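Beta-glucuronidase (PDB 6XXW) probably hydrolyses beta-D-glucuronides, releasing glucuronic acid, as a member of glycoside hydrolase family 2. Local coordinates at residues Y470-D475 with G507-S512. Sequence-based numbering, arbitrary orientation.
Sequences YSWYTD and GADAIS
Trp472 lays one face of its indole on the backbone of 507-512, where the link from Ala508 to Asp509 passes. Asp509 N lies 3.5 Å above the ring plane and Ala508 CA a little higher, both displaced toward the rim of the six-membered ring. The methyl of Ala508 closes on the same ring, CB to Trp472 CE3 3.5 Å. The indole reaches this strip of backbone because chi1 of -174° turns CG opposite the backbone N of Trp472. The carboxylate of Asp509, tilted 28° from the indole plane, brings OD1 to 3.2 Å from Trp472 CZ2. The pyrrole N-H is poorly aimed at that oxygen and uses a water instead: the water accepts from Trp472 NE1 at 2.9 Å and donates to Asp509 OD1 at 2.7 Å. Lys569 adds a salt bridge to OD1, while OD2 takes the backbone N-H of Lys568. Cutting Trp472 back to an alanine is likely to open a gap over Ala508 and leave the bridging water without its indole donor. Phe522 meets the indole edge-to-face, and Ile561 of a second subunit packs against it. Beyond this close-packed ring the contact slackens toward Tyr473, an exposed residue: Tyr473 OH stops 5.0 Å from Asp509 OD1 and bonds instead to Lys569 and Arg563. Trp472 CD1 sits over the centre of the Tyr473 ring, 3.6 Å above its plane. Both segments belong to loops following adjacent parallel strands of the TIM barrel, 463-467 and 501-505, and leading into helices 482-497 and 524-538, with Tyr526 of the latter helix touching the indole.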
loop_
_atom_site.group_PDB
_atom_site.type_symbol
_atom_site.label_atom_id
_atom_site.label_comp_id
_atom_site.label_asym_id
_atom_site.label_seq_id
_atom_site.Cartn_x
_atom_site.Cartn_y
_atom_site.Cartn_z
ATOM N N TYR A 470 -21.427 5.254 -15.555
ATOM C CA TYR A 470 -21.813 3.924 -15.993
ATOM C C TYR A 470 -20.690 2.938 -15.690
ATOM O O TYR A 470 -19.517 3.224 -15.932
ATOM C CB TYR A 470 -22.123 3.933 -17.486
ATOM C CG TYR A 470 -23.267 4.867 -17.899
ATOM C CD1 TYR A 470 -24.547 4.694 -17.402
ATOM C CD2 TYR A 470 -23.045 5.910 -18.797
ATOM C CE1 TYR A 470 -25.587 5.529 -17.786
ATOM C CE2 TYR A 470 -24.071 6.742 -19.186
ATOM C CZ TYR A 470 -25.339 6.545 -18.682
ATOM O OH TYR A 470 -26.364 7.373 -19.062
ATOM N N SER A 471 -21.064 1.766 -15.176
ATOM C CA SER A 471 -20.196 0.661 -14.742
ATOM C C SER A 471 -19.564 0.918 -13.374
ATOM O O SER A 471 -18.897 0.003 -12.842
ATOM C CB SER A 471 -19.091 0.321 -15.756
ATOM O OG SER A 471 -17.918 1.081 -15.517
ATOM N N TRP A 472 -19.764 2.093 -12.762
ATOM C CA TRP A 472 -19.322 2.344 -11.392
ATOM C C TRP A 472 -20.509 2.372 -10.435
ATOM O O TRP A 472 -20.665 1.460 -9.616
ATOM C CB TRP A 472 -18.491 3.637 -11.273
ATOM C CG TRP A 472 -17.945 3.735 -9.870
ATOM C CD1 TRP A 472 -18.466 4.457 -8.827
ATOM C CD2 TRP A 472 -16.835 3.005 -9.338
ATOM N NE1 TRP A 472 -17.730 4.241 -7.685
ATOM C CE2 TRP A 472 -16.729 3.345 -7.968
ATOM C CE3 TRP A 472 -15.914 2.098 -9.887
ATOM C CZ2 TRP A 472 -15.732 2.818 -7.139
ATOM C CZ3 TRP A 472 -14.908 1.571 -9.061
ATOM C CH2 TRP A 472 -14.822 1.948 -7.698
ATOM N N TYR A 473 -21.353 3.407 -10.486
ATOM C CA TYR A 473 -22.490 3.455 -9.566
ATOM C C TYR A 473 -23.652 2.596 -10.044
ATOM O O TYR A 473 -24.476 2.168 -9.226
ATOM C CB TYR A 473 -22.975 4.898 -9.367
ATOM C CG TYR A 473 -22.055 5.728 -8.498
ATOM C CD1 TYR A 473 -21.746 5.332 -7.198
ATOM C CD2 TYR A 473 -21.490 6.905 -8.978
ATOM C CE1 TYR A 473 -20.884 6.090 -6.400
ATOM C CE2 TYR A 473 -20.643 7.666 -8.191
ATOM C CZ TYR A 473 -20.343 7.255 -6.908
ATOM O OH TYR A 473 -19.503 8.019 -6.128
ATOM N N THR A 474 -23.746 2.358 -11.352
ATOM C CA THR A 474 -24.715 1.437 -11.934
ATOM C C THR A 474 -23.964 0.332 -12.663
ATOM O O THR A 474 -22.854 0.548 -13.158
ATOM C CB THR A 474 -25.669 2.172 -12.897
ATOM O OG1 THR A 474 -24.911 2.923 -13.856
ATOM C CG2 THR A 474 -26.572 3.125 -12.124
ATOM N N ASP A 475 -24.557 -0.866 -12.709
ATOM C CA ASP A 475 -23.914 -2.036 -13.321
ATOM C C ASP A 475 -22.462 -2.162 -12.862
ATOM O O ASP A 475 -21.538 -2.339 -13.659
ATOM C CB ASP A 475 -24.006 -1.977 -14.841
ATOM C CG ASP A 475 -25.438 -1.805 -15.322
ATOM O OD1 ASP A 475 -26.235 -2.751 -15.172
ATOM O OD2 ASP A 475 -25.772 -0.722 -15.830
ATOM N N GLY A 507 -15.417 8.693 -13.744
ATOM C CA GLY A 507 -14.258 8.131 -13.081
ATOM C C GLY A 507 -14.660 7.023 -12.135
ATOM O O GLY A 507 -15.835 6.671 -12.006
ATOM N N ALA A 508 -13.636 6.480 -11.471
ATOM C CA ALA A 508 -13.761 5.312 -10.610
ATOM C C ALA A 508 -12.799 5.468 -9.440
ATOM O O ALA A 508 -11.704 6.009 -9.616
ATOM C CB ALA A 508 -13.446 4.030 -11.395
ATOM N N ASP A 509 -13.204 5.025 -8.247
ATOM C CA ASP A 509 -12.270 5.011 -7.122
ATOM C C ASP A 509 -11.150 4.020 -7.405
ATOM O O ASP A 509 -11.395 2.931 -7.925
ATOM C CB ASP A 509 -12.970 4.612 -5.819
ATOM C CG ASP A 509 -13.973 5.639 -5.348
ATOM O OD1 ASP A 509 -15.093 5.675 -5.915
ATOM O OD2 ASP A 509 -13.650 6.388 -4.398
ATOM N N ALA A 510 -9.908 4.410 -7.093
ATOM C CA ALA A 510 -8.763 3.512 -7.236
ATOM C C ALA A 510 -7.837 3.698 -6.042
ATOM O O ALA A 510 -7.357 4.808 -5.795
ATOM C CB ALA A 510 -8.001 3.752 -8.547
ATOM N N ILE A 511 -7.608 2.631 -5.287
ATOM C CA ILE A 511 -6.605 2.676 -4.231
ATOM C C ILE A 511 -5.239 2.525 -4.885
ATOM O O ILE A 511 -5.017 1.585 -5.652
ATOM C CB ILE A 511 -6.835 1.569 -3.191
ATOM C CG1 ILE A 511 -8.274 1.575 -2.663
ATOM C CG2 ILE A 511 -5.823 1.716 -2.050
ATOM C CD1 ILE A 511 -8.727 2.901 -2.150
ATOM N N SER A 512 -4.328 3.450 -4.593
ATOM C CA SER A 512 -2.978 3.353 -5.133
ATOM C C SER A 512 -2.339 2.024 -4.728
ATOM O O SER A 512 -2.323 1.665 -3.552
ATOM C CB SER A 512 -2.138 4.537 -4.630
ATOM O OG SER A 512 -0.874 4.545 -5.257
HETATM O O HOH W 1 -17.626 5.312 -4.986
#